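PDB 3R5G: CyaB from Pseudomonas aeruginosa, which probably makes cyclic AMP from ATP as an adenylyl cyclase, the chain here being its catalytic domain, cut from a longer membrane protein. Local coordinates for residues Tyr118-Val121 with Gly122-Ala126; Val139-Ala142 with Ser143-Ser147; Ser162-Lys165 with Asp166-Cys170. All coordinates share one frame; numbering follows the deposited sequence.

All three contacts are local and lie in the cyclase catalytic domain. Interaction 1 follows strand 118-124 out to its far end, where the second subunit of the dimer packs on it. Interaction 2 is part of helix 137-148, which follows the hairpin of strands 118-124 and 129-135. The two touch: C119 SG meets V139 CG2 at 3.7 Å, although their centres lie about 17 Å apart. Both also reach the second subunit, interaction 1 through several residues from T120 to A126, interaction 2 through N140. Interaction 3 is the turn after helix 158-164. Its centre is about 19 Å from interaction 2 and about 29 Å from interaction 1, and the other chain does not touch it.

Interaction 1 (Tyr118-Val121 with Gly122-Ala126); sequences YCTV and GNFGA
The ring of F124 has T120 at its edge. T120 CG2 lies near the ring plane, 4.1 Å from F124 CZ. The side chains of T120 and F124 cross at about a right angle. The backbone of G122 lies over one face, with its carbonyl carbon C 3.9 Å above the plane and offset toward the rim. V121 C comes in obliquely, 4.3 Å from F124 CE1. In T120 the methyl is anti to the backbone N and OG1 lies beside that N (chi1 -56°), which turns the methyl rather than the hydroxyl to the ring. F124 CG also lies beside its own backbone N (chi1 -60°), and the ring reaches back along the strand to T120. G122 between them has a nearly fully extended backbone and no side chain. The V121 side chain leaves on the other side of the strand and packs on Y132 and I134 of strand 129-135. No hydrogen bond joins the two segments. Their backbones pair with strand 129-135 instead: T120 with I135, G122 with T133 and F124 with D131. The second subunit packs on the same side chains, with its L32 on T120 and its T33 on F124. N37 of that subunit hydrogen-bonds to N123 O and G125 N. The arrangement is that of a bent beta-hairpin strand, whose far end forms part of the dimer interface of this class III cyclase catalytic domain.

Interaction 2 (Val139-Ala142 with Ser143-Ser147); sequences VNLA and SRLES
L141 and L145 meet one turn apart on an alpha helix, 137-148, that packs on the sheet of the cyclase domain. Their methyls L141 CD1 and L145 CD2 are 4.2 Å apart. L145 CG sits beside its backbone N (chi1 -60°), which also brings it to 3.3 Å from L141 O. These leucines form the tight side together with A142. L141 packs on V185 and N115, L145 on I187, and A142 on V12 and F14. The backbone carries the regular i to i+4 ladder. L145 N reaches L141 O at 2.9 Å. R144 N gives an equally short bond to N140 O. E146 N to A142 O measures 3.1 Å. S143 N to V139 O is longer, at 3.3 Å. S143 lies at the boundary: it is partly exposed, but its side chain packs on F14. The open side holds N140, R144 and S147. Here S147 is exposed and the other two are partly exposed. N140 ND2 hydrogen-bonds to T21 OG1 of the second subunit. R144 bends at chi2 and chi3, and its NE bonds to K179 O. Its aliphatic base stays on the helix, with R144 CG 3.3 Å from N140 O. One turn after S143, S147 N bonds to S143 O at 2.9 Å. S147 OG turns back along the helix (chi1 -78°) and also bonds to S143 O, weakly, at 3.4 Å.

Interaction 3 (Ser162-Lys165 with Asp166-Cys170); sequences SLIK and DVIMC
D166 OD1 comes to 3.6 Å from L163 O, two acceptors with no bond between them. A water makes the link instead, donating to D166 OD1 at 2.9 Å and to S162 O at 3.0 Å. D166 CG lies between its backbone N and carbonyl carbon (chi1 44°), which turns the carboxylate back toward the helix. D166 OD2 forms a salt bridge with K75. The salt bridge is consistent with a charged carboxylate, and the water and K75 together hold its rotation. V167 comes next. Its N donates to I164 O at 2.9 Å, from above the carbonyl plane. I168 N gives a second bond of the same length to that oxygen, nearly in line with its C=O. I164 O is thus gripped by two consecutive amides as the chain leaves the helix. The side chain of I168 packs back on I164, with I168 CG2 3.9 Å from I164 CD1. The backbone of M169 pairs with V191. C170 SG then closes on I164 CD1, also at 3.9 Å. I164 CD1 lies between I168 CG2 and C170 SG, touching both; chi1 (70°) and the extended chi2 (-179°) put it there. I164 also packs on A78 and I156, and I168 on V82 and S83 of helix 74-100. The whole is a helix-terminating turn, joining helix 158-164 to strand 170-176 at the edge of the cyclase domain.

Interaction 1 (Tyr118-Val121 with Gly122-Ala126)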
ATOM      1  N   TYR A 118     -14.585  12.174   5.329  1.00 14.33           N
ATOM      2  CA  TYR A 118     -13.613  12.863   6.182  1.00 14.61           C
ATOM      3  C   TYR A 118     -12.433  12.056   6.466  1.00 13.38           C
ATOM      4  O   TYR A 118     -12.505  10.888   6.852  1.00 15.95           O
ATOM      5  CB  TYR A 118     -14.356  13.259   7.515  1.00 14.24           C
ATOM      6  CG  TYR A 118     -15.277  14.442   7.255  1.00 15.01           C
ATOM      7  CD1 TYR A 118     -14.805  15.798   7.311  1.00 15.32           C
ATOM      8  CD2 TYR A 118     -16.613  14.274   6.967  1.00 18.32           C
ATOM      9  CE1 TYR A 118     -15.647  16.901   7.017  1.00 18.05           C
ATOM     10  CE2 TYR A 118     -17.429  15.368   6.740  1.00 16.82           C
ATOM     11  CZ  TYR A 118     -16.939  16.661   6.748  1.00 16.37           C
ATOM     12  OH  TYR A 118     -17.807  17.742   6.493  1.00 25.62           O
ATOM     13  N   CYS A 119     -11.258  12.670   6.274  1.00 15.95           N
ATOM     14  CA  CYS A 119      -9.961  12.031   6.438  1.00 15.61           C
ATOM     15  C   CYS A 119      -9.058  12.878   7.314  1.00 15.84           C
ATOM     16  O   CYS A 119      -9.306  14.033   7.424  1.00 17.42           O
ATOM     17  CB  CYS A 119      -9.236  11.909   5.071  1.00 16.37           C
ATOM     18  SG  CYS A 119     -10.117  10.868   3.867  1.00 16.35           S
ATOM     19  N   THR A 120      -8.047  12.283   7.914  1.00 14.67           N
ATOM     20  CA  THR A 120      -7.043  13.062   8.700  1.00 16.01           C
ATOM     21  C   THR A 120      -5.844  13.287   7.818  1.00 17.15           C
ATOM     22  O   THR A 120      -5.225  12.338   7.243  1.00 16.47           O
ATOM     23  CB  THR A 120      -6.635  12.285   9.952  1.00 18.61           C
ATOM     24  OG1 THR A 120      -7.801  11.968  10.715  1.00 20.23           O
ATOM     25  CG2 THR A 120      -5.550  13.035  10.732  1.00 20.89           C
ATOM     26  N   VAL A 121      -5.422  14.559   7.710  1.00 18.86           N
ATOM     27  CA  VAL A 121      -4.280  14.905   6.834  1.00 19.48           C
ATOM     28  C   VAL A 121      -3.174  15.592   7.621  1.00 20.48           C
ATOM     29  O   VAL A 121      -3.473  16.428   8.456  1.00 23.63           O
ATOM     30  CB  VAL A 121      -4.567  15.985   5.738  1.00 23.47           C
ATOM     31  CG1 VAL A 121      -3.544  15.843   4.504  1.00 22.01           C
ATOM     32  CG2 VAL A 121      -6.016  15.971   5.395  1.00 23.42           C
ATOM     33  N   GLY A 122      -1.959  15.233   7.373  1.00 21.38           N
ATOM     34  CA  GLY A 122      -0.896  15.765   8.267  1.00 22.29           C
ATOM     35  C   GLY A 122       0.433  15.275   7.855  1.00 20.78           C
ATOM     36  O   GLY A 122       0.600  14.584   6.853  1.00 21.27           O
ATOM     37  N   ASN A 123       1.466  15.613   8.664  1.00 20.85           N
ATOM     38  CA  ASN A 123       2.765  15.103   8.406  1.00 21.20           C
ATOM     39  C   ASN A 123       3.008  13.911   9.316  1.00 21.37           C
ATOM     40  O   ASN A 123       2.950  14.038  10.551  1.00 25.49           O
ATOM     41  CB  ASN A 123       3.858  16.184   8.677  1.00 21.92           C
ATOM     42  CG  ASN A 123       3.699  17.337   7.771  1.00 26.65           C
ATOM     43  OD1 ASN A 123       3.882  17.206   6.548  1.00 32.57           O
ATOM     44  ND2 ASN A 123       3.341  18.487   8.337  1.00 32.73           N
ATOM     45  N   PHE A 124       3.249  12.762   8.672  1.00 19.47           N
ATOM     46  CA  PHE A 124       3.383  11.492   9.420  1.00 18.21           C
ATOM     47  C   PHE A 124       4.665  10.826   9.067  1.00 18.64           C
ATOM     48  O   PHE A 124       5.152  10.919   7.966  1.00 18.91           O
ATOM     49  CB  PHE A 124       2.227  10.567   9.055  1.00 17.95           C
ATOM     50  CG  PHE A 124       0.898  11.134   9.367  1.00 17.05           C
ATOM     51  CD1 PHE A 124      -0.016  11.350   8.356  1.00 20.11           C
ATOM     52  CD2 PHE A 124       0.561  11.491  10.674  1.00 22.60           C
ATOM     53  CE1 PHE A 124      -1.259  11.869   8.633  1.00 21.92           C
ATOM     54  CE2 PHE A 124      -0.708  11.992  10.965  1.00 22.44           C
ATOM     55  CZ  PHE A 124      -1.629  12.204   9.928  1.00 23.04           C
ATOM     56  N   GLY A 125       5.317  10.153  10.048  1.00 17.92           N
ATOM     57  CA  GLY A 125       6.503   9.456   9.808  1.00 17.56           C
ATOM     58  C   GLY A 125       7.509   9.449  10.972  1.00 17.54           C
ATOM     59  O   GLY A 125       7.137   9.798  12.100  1.00 23.19           O
ATOM     60  N   ALA A 126       8.685   8.932  10.649  1.00 21.19           N
ATOM     61  CA  ALA A 126       9.836   8.915  11.530  1.00 22.63           C
ATOM     62  C   ALA A 126      10.662  10.178  11.266  1.00 26.80           C
ATOM     63  O   ALA A 126      10.493  10.877  10.248  1.00 27.55           O
ATOM     64  CB  ALA A 126      10.648   7.682  11.279  1.00 23.15           C
TER

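Interaction 2 (Val139-Ala142 with Ser143-Ser147)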
ATOM      1  N   VAL A 139      -9.996   6.680   3.727  1.00 11.02           N
ATOM      2  CA  VAL A 139      -8.897   6.378   2.869  1.00 11.96           C
ATOM      3  C   VAL A 139      -8.832   4.849   2.568  1.00 13.19           C
ATOM      4  O   VAL A 139      -8.648   4.417   1.419  1.00 12.80           O
ATOM      5  CB  VAL A 139      -7.533   6.810   3.493  1.00 11.03           C
ATOM      6  CG1 VAL A 139      -6.395   6.505   2.570  1.00 13.86           C
ATOM      7  CG2 VAL A 139      -7.551   8.239   3.943  1.00 15.64           C
ATOM      8  N   ASN A 140      -9.006   4.034   3.601  1.00 13.17           N
ATOM      9  CA  ASN A 140      -8.947   2.614   3.403  1.00 15.41           C
ATOM     10  C   ASN A 140     -10.113   2.169   2.512  1.00 14.34           C
ATOM     11  O   ASN A 140      -9.874   1.254   1.716  1.00 14.68           O
ATOM     12  CB  ASN A 140      -9.148   1.916   4.749  1.00 16.23           C
ATOM     13  CG  ASN A 140      -7.971   2.114   5.661  1.00 22.72           C
ATOM     14  OD1 ASN A 140      -6.948   2.733   5.266  1.00 25.36           O
ATOM     15  ND2 ASN A 140      -8.089   1.607   6.859  1.00 28.35           N
ATOM     16  N   LEU A 141     -11.246   2.850   2.577  1.00 12.76           N
ATOM     17  CA  LEU A 141     -12.439   2.416   1.722  1.00 13.64           C
ATOM     18  C   LEU A 141     -12.099   2.641   0.240  1.00 13.36           C
ATOM     19  O   LEU A 141     -12.354   1.834  -0.600  1.00 13.47           O
ATOM     20  CB  LEU A 141     -13.727   3.056   2.165  1.00 12.61           C
ATOM     21  CG  LEU A 141     -14.941   2.706   1.264  1.00 14.45           C
ATOM     22  CD1 LEU A 141     -15.195   1.187   1.270  1.00 22.08           C
ATOM     23  CD2 LEU A 141     -16.130   3.484   1.758  1.00 19.14           C
ATOM     24  N   ALA A 142     -11.388   3.745  -0.113  1.00 11.69           N
ATOM     25  CA  ALA A 142     -10.944   3.930  -1.512  1.00 11.68           C
ATOM     26  C   ALA A 142     -10.027   2.819  -1.972  1.00 11.28           C
ATOM     27  O   ALA A 142     -10.151   2.349  -3.075  1.00 12.52           O
ATOM     28  CB  ALA A 142     -10.258   5.290  -1.756  1.00 12.52           C
ATOM     29  N   SER A 143      -9.089   2.432  -1.123  1.00 12.49           N
ATOM     30  CA  SER A 143      -8.198   1.331  -1.396  1.00 13.84           C
ATOM     31  C   SER A 143      -8.960  -0.005  -1.593  1.00 14.63           C
ATOM     32  O   SER A 143      -8.648  -0.776  -2.527  1.00 15.90           O
ATOM     33  CB  SER A 143      -7.166   1.218  -0.267  1.00 15.74           C
ATOM     34  OG  SER A 143      -6.363   0.072  -0.606  1.00 18.39           O
ATOM     35  N   ARG A 144      -9.936  -0.205  -0.742  1.00 14.09           N
ATOM     36  CA  ARG A 144     -10.719  -1.452  -0.884  1.00 15.79           C
ATOM     37  C   ARG A 144     -11.544  -1.450  -2.136  1.00 15.44           C
ATOM     38  O   ARG A 144     -11.775  -2.537  -2.764  1.00 16.08           O
ATOM     39  CB  ARG A 144     -11.622  -1.572   0.349  1.00 15.54           C
ATOM     40  CG  ARG A 144     -10.831  -1.877   1.666  1.00 23.82           C
ATOM     41  CD  ARG A 144      -9.752  -3.015   1.532  1.00 34.44           C
ATOM     42  NE  ARG A 144      -9.753  -3.788   2.783  1.00 46.48           N
ATOM     43  CZ  ARG A 144      -8.844  -4.692   3.167  1.00 50.85           C
ATOM     44  NH1 ARG A 144      -7.796  -4.993   2.399  1.00 54.29           N
ATOM     45  NH2 ARG A 144      -8.987  -5.307   4.343  1.00 53.69           N
ATOM     46  N   LEU A 145     -12.065  -0.306  -2.547  1.00 13.69           N
ATOM     47  CA  LEU A 145     -12.797  -0.280  -3.816  1.00 14.70           C
ATOM     48  C   LEU A 145     -11.853  -0.590  -4.969  1.00 14.22           C
ATOM     49  O   LEU A 145     -12.203  -1.249  -5.974  1.00 13.54           O
ATOM     50  CB  LEU A 145     -13.564   1.042  -4.038  1.00 15.36           C
ATOM     51  CG  LEU A 145     -14.630   1.416  -3.020  1.00 15.95           C
ATOM     52  CD1 LEU A 145     -15.324   2.739  -3.380  1.00 23.90           C
ATOM     53  CD2 LEU A 145     -15.621   0.276  -2.818  1.00 24.89           C
ATOM     54  N   GLU A 146     -10.617  -0.044  -4.922  1.00 12.66           N
ATOM     55  CA  GLU A 146      -9.704  -0.320  -5.955  1.00 15.60           C
ATOM     56  C   GLU A 146      -9.433  -1.854  -6.000  1.00 15.33           C
ATOM     57  O   GLU A 146      -9.409  -2.434  -7.104  1.00 15.70           O
ATOM     58  CB  GLU A 146      -8.466   0.523  -5.710  1.00 15.39           C
ATOM     59  CG  GLU A 146      -7.409   0.387  -6.781  1.00 19.90           C
ATOM     60  CD  GLU A 146      -6.249  -0.471  -6.342  1.00 31.73           C
ATOM     61  OE1 GLU A 146      -6.473  -1.485  -5.715  1.00 31.37           O
ATOM     62  OE2 GLU A 146      -5.028  -0.122  -6.511  1.00 37.36           O
ATOM     63  N   SER A 147      -9.333  -2.463  -4.824  1.00 15.58           N
ATOM     64  CA  SER A 147      -8.961  -3.923  -4.776  1.00 17.42           C
ATOM     65  C   SER A 147     -10.105  -4.736  -5.376  1.00 17.93           C
ATOM     66  O   SER A 147      -9.846  -5.797  -5.988  1.00 21.54           O
ATOM     67  CB  SER A 147      -8.753  -4.432  -3.359  1.00 20.01           C
ATOM     68  OG  SER A 147      -7.499  -3.987  -2.985  1.00 28.99           O
TER

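Interaction 3 (Ser162-Lys165 with Asp166-Cys170)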
ATOM      1  N   SER A 162     -23.082  10.487  -5.002  1.00 13.33           N
ATOM      2  CA  SER A 162     -24.026  11.584  -4.597  1.00 14.41           C
ATOM      3  C   SER A 162     -23.586  12.974  -5.042  1.00 14.26           C
ATOM      4  O   SER A 162     -24.417  13.808  -5.367  1.00 17.46           O
ATOM      5  CB  SER A 162     -24.246  11.613  -3.081  1.00 16.60           C
ATOM      6  OG  SER A 162     -24.921  10.386  -2.824  1.00 22.61           O
ATOM      7  N   LEU A 163     -22.274  13.190  -5.025  1.00 13.00           N
ATOM      8  CA  LEU A 163     -21.670  14.406  -5.431  1.00 14.30           C
ATOM      9  C   LEU A 163     -21.551  14.618  -6.919  1.00 13.76           C
ATOM     10  O   LEU A 163     -21.658  15.755  -7.385  1.00 15.76           O
ATOM     11  CB  LEU A 163     -20.282  14.568  -4.782  1.00 13.89           C
ATOM     12  CG  LEU A 163     -20.379  14.728  -3.262  1.00 15.85           C
ATOM     13  CD1 LEU A 163     -19.030  14.581  -2.644  1.00 15.37           C
ATOM     14  CD2 LEU A 163     -20.977  16.129  -2.915  1.00 17.03           C
ATOM     15  N   ILE A 164     -21.384  13.532  -7.702  1.00 12.92           N
ATOM     16  CA  ILE A 164     -21.024  13.673  -9.102  1.00 11.81           C
ATOM     17  C   ILE A 164     -22.239  13.337 -10.030  1.00 11.25           C
ATOM     18  O   ILE A 164     -22.112  13.570 -11.214  1.00 11.91           O
ATOM     19  CB  ILE A 164     -19.840  12.859  -9.561  1.00 10.01           C
ATOM     20  CG1 ILE A 164     -20.203  11.345  -9.589  1.00 12.84           C
ATOM     21  CG2 ILE A 164     -18.616  13.072  -8.639  1.00 10.41           C
ATOM     22  CD1 ILE A 164     -19.103  10.458  -9.998  1.00 13.30           C
ATOM     23  N   LYS A 165     -23.326  12.806  -9.430  1.00 11.80           N
ATOM     24  CA  LYS A 165     -24.355  12.152 -10.312  1.00 15.09           C
ATOM     25  C   LYS A 165     -24.992  13.028 -11.358  1.00 17.99           C
ATOM     26  O   LYS A 165     -25.427  12.471 -12.352  1.00 16.48           O
ATOM     27  CB  LYS A 165     -25.431  11.439  -9.488  1.00 14.95           C
ATOM     28  CG  LYS A 165     -26.236  12.476  -8.631  1.00 17.74           C
ATOM     29  CD  LYS A 165     -27.193  11.823  -7.645  1.00 20.75           C
ATOM     30  CE  LYS A 165     -27.739  12.945  -6.766  1.00 27.66           C
ATOM     31  NZ  LYS A 165     -28.636  12.471  -5.718  1.00 30.78           N
ATOM     32  N   ASP A 166     -25.086  14.338 -11.173  1.00 14.17           N
ATOM     33  CA  ASP A 166     -25.702  15.179 -12.196  1.00 17.55           C
ATOM     34  C   ASP A 166     -24.802  15.447 -13.364  1.00 16.91           C
ATOM     35  O   ASP A 166     -25.288  15.869 -14.383  1.00 19.19           O
ATOM     36  CB  ASP A 166     -26.095  16.504 -11.540  1.00 19.23           C
ATOM     37  CG  ASP A 166     -24.987  17.077 -10.601  1.00 27.08           C
ATOM     38  OD1 ASP A 166     -24.210  16.361  -9.804  1.00 34.23           O
ATOM     39  OD2 ASP A 166     -24.968  18.349 -10.555  1.00 40.11           O
ATOM     40  N   VAL A 167     -23.491  15.205 -13.234  1.00 13.66           N
ATOM     41  CA  VAL A 167     -22.560  15.517 -14.296  1.00 15.91           C
ATOM     42  C   VAL A 167     -21.712  14.330 -14.818  1.00 15.20           C
ATOM     43  O   VAL A 167     -21.130  14.447 -15.865  1.00 17.12           O
ATOM     44  CB  VAL A 167     -21.733  16.735 -13.975  1.00 19.77           C
ATOM     45  CG1 VAL A 167     -22.627  17.853 -13.364  1.00 25.95           C
ATOM     46  CG2 VAL A 167     -20.728  16.408 -12.987  1.00 20.09           C
ATOM     47  N   ILE A 168     -21.641  13.233 -14.075  1.00 11.92           N
ATOM     48  CA  ILE A 168     -20.906  12.089 -14.534  1.00 10.86           C
ATOM     49  C   ILE A 168     -21.846  10.888 -14.512  1.00  8.95           C
ATOM     50  O   ILE A 168     -22.549  10.606 -13.566  1.00 11.44           O
ATOM     51  CB  ILE A 168     -19.663  11.800 -13.615  1.00 11.06           C
ATOM     52  CG1 ILE A 168     -18.654  12.946 -13.862  1.00 13.18           C
ATOM     53  CG2 ILE A 168     -19.099  10.375 -13.883  1.00 13.09           C
ATOM     54  CD1 ILE A 168     -17.363  12.861 -12.985  1.00 16.10           C
ATOM     55  N   MET A 169     -21.791  10.134 -15.599  1.00  9.60           N
ATOM     56  CA  MET A 169     -22.702   8.992 -15.777  1.00  9.75           C
ATOM     57  C   MET A 169     -22.168   7.751 -15.041  1.00 10.73           C
ATOM     58  O   MET A 169     -20.980   7.394 -15.147  1.00 10.51           O
ATOM     59  CB  MET A 169     -22.746   8.604 -17.251  1.00  9.82           C
ATOM     60  CG  MET A 169     -23.816   7.676 -17.604  1.00 12.36           C
ATOM     61  SD  MET A 169     -25.465   8.423 -17.640  1.00 14.38           S
ATOM     62  CE  MET A 169     -25.300   9.552 -19.034  1.00 16.09           C
ATOM     63  N   CYS A 170     -23.036   7.115 -14.238  1.00 11.62           N
ATOM     64  CA  CYS A 170     -22.640   5.997 -13.367  1.00 10.56           C
ATOM     65  C   CYS A 170     -23.666   4.868 -13.564  1.00 12.41           C
ATOM     66  O   CYS A 170     -24.812   5.112 -13.978  1.00 13.28           O
ATOM     67  CB  CYS A 170     -22.665   6.432 -11.880  1.00  9.20           C
ATOM     68  SG  CYS A 170     -21.448   7.792 -11.571  1.00 13.47           S
TER
HETATM   69  O   HOH W   1     -25.507  15.881  -7.272  1.00 41.45           O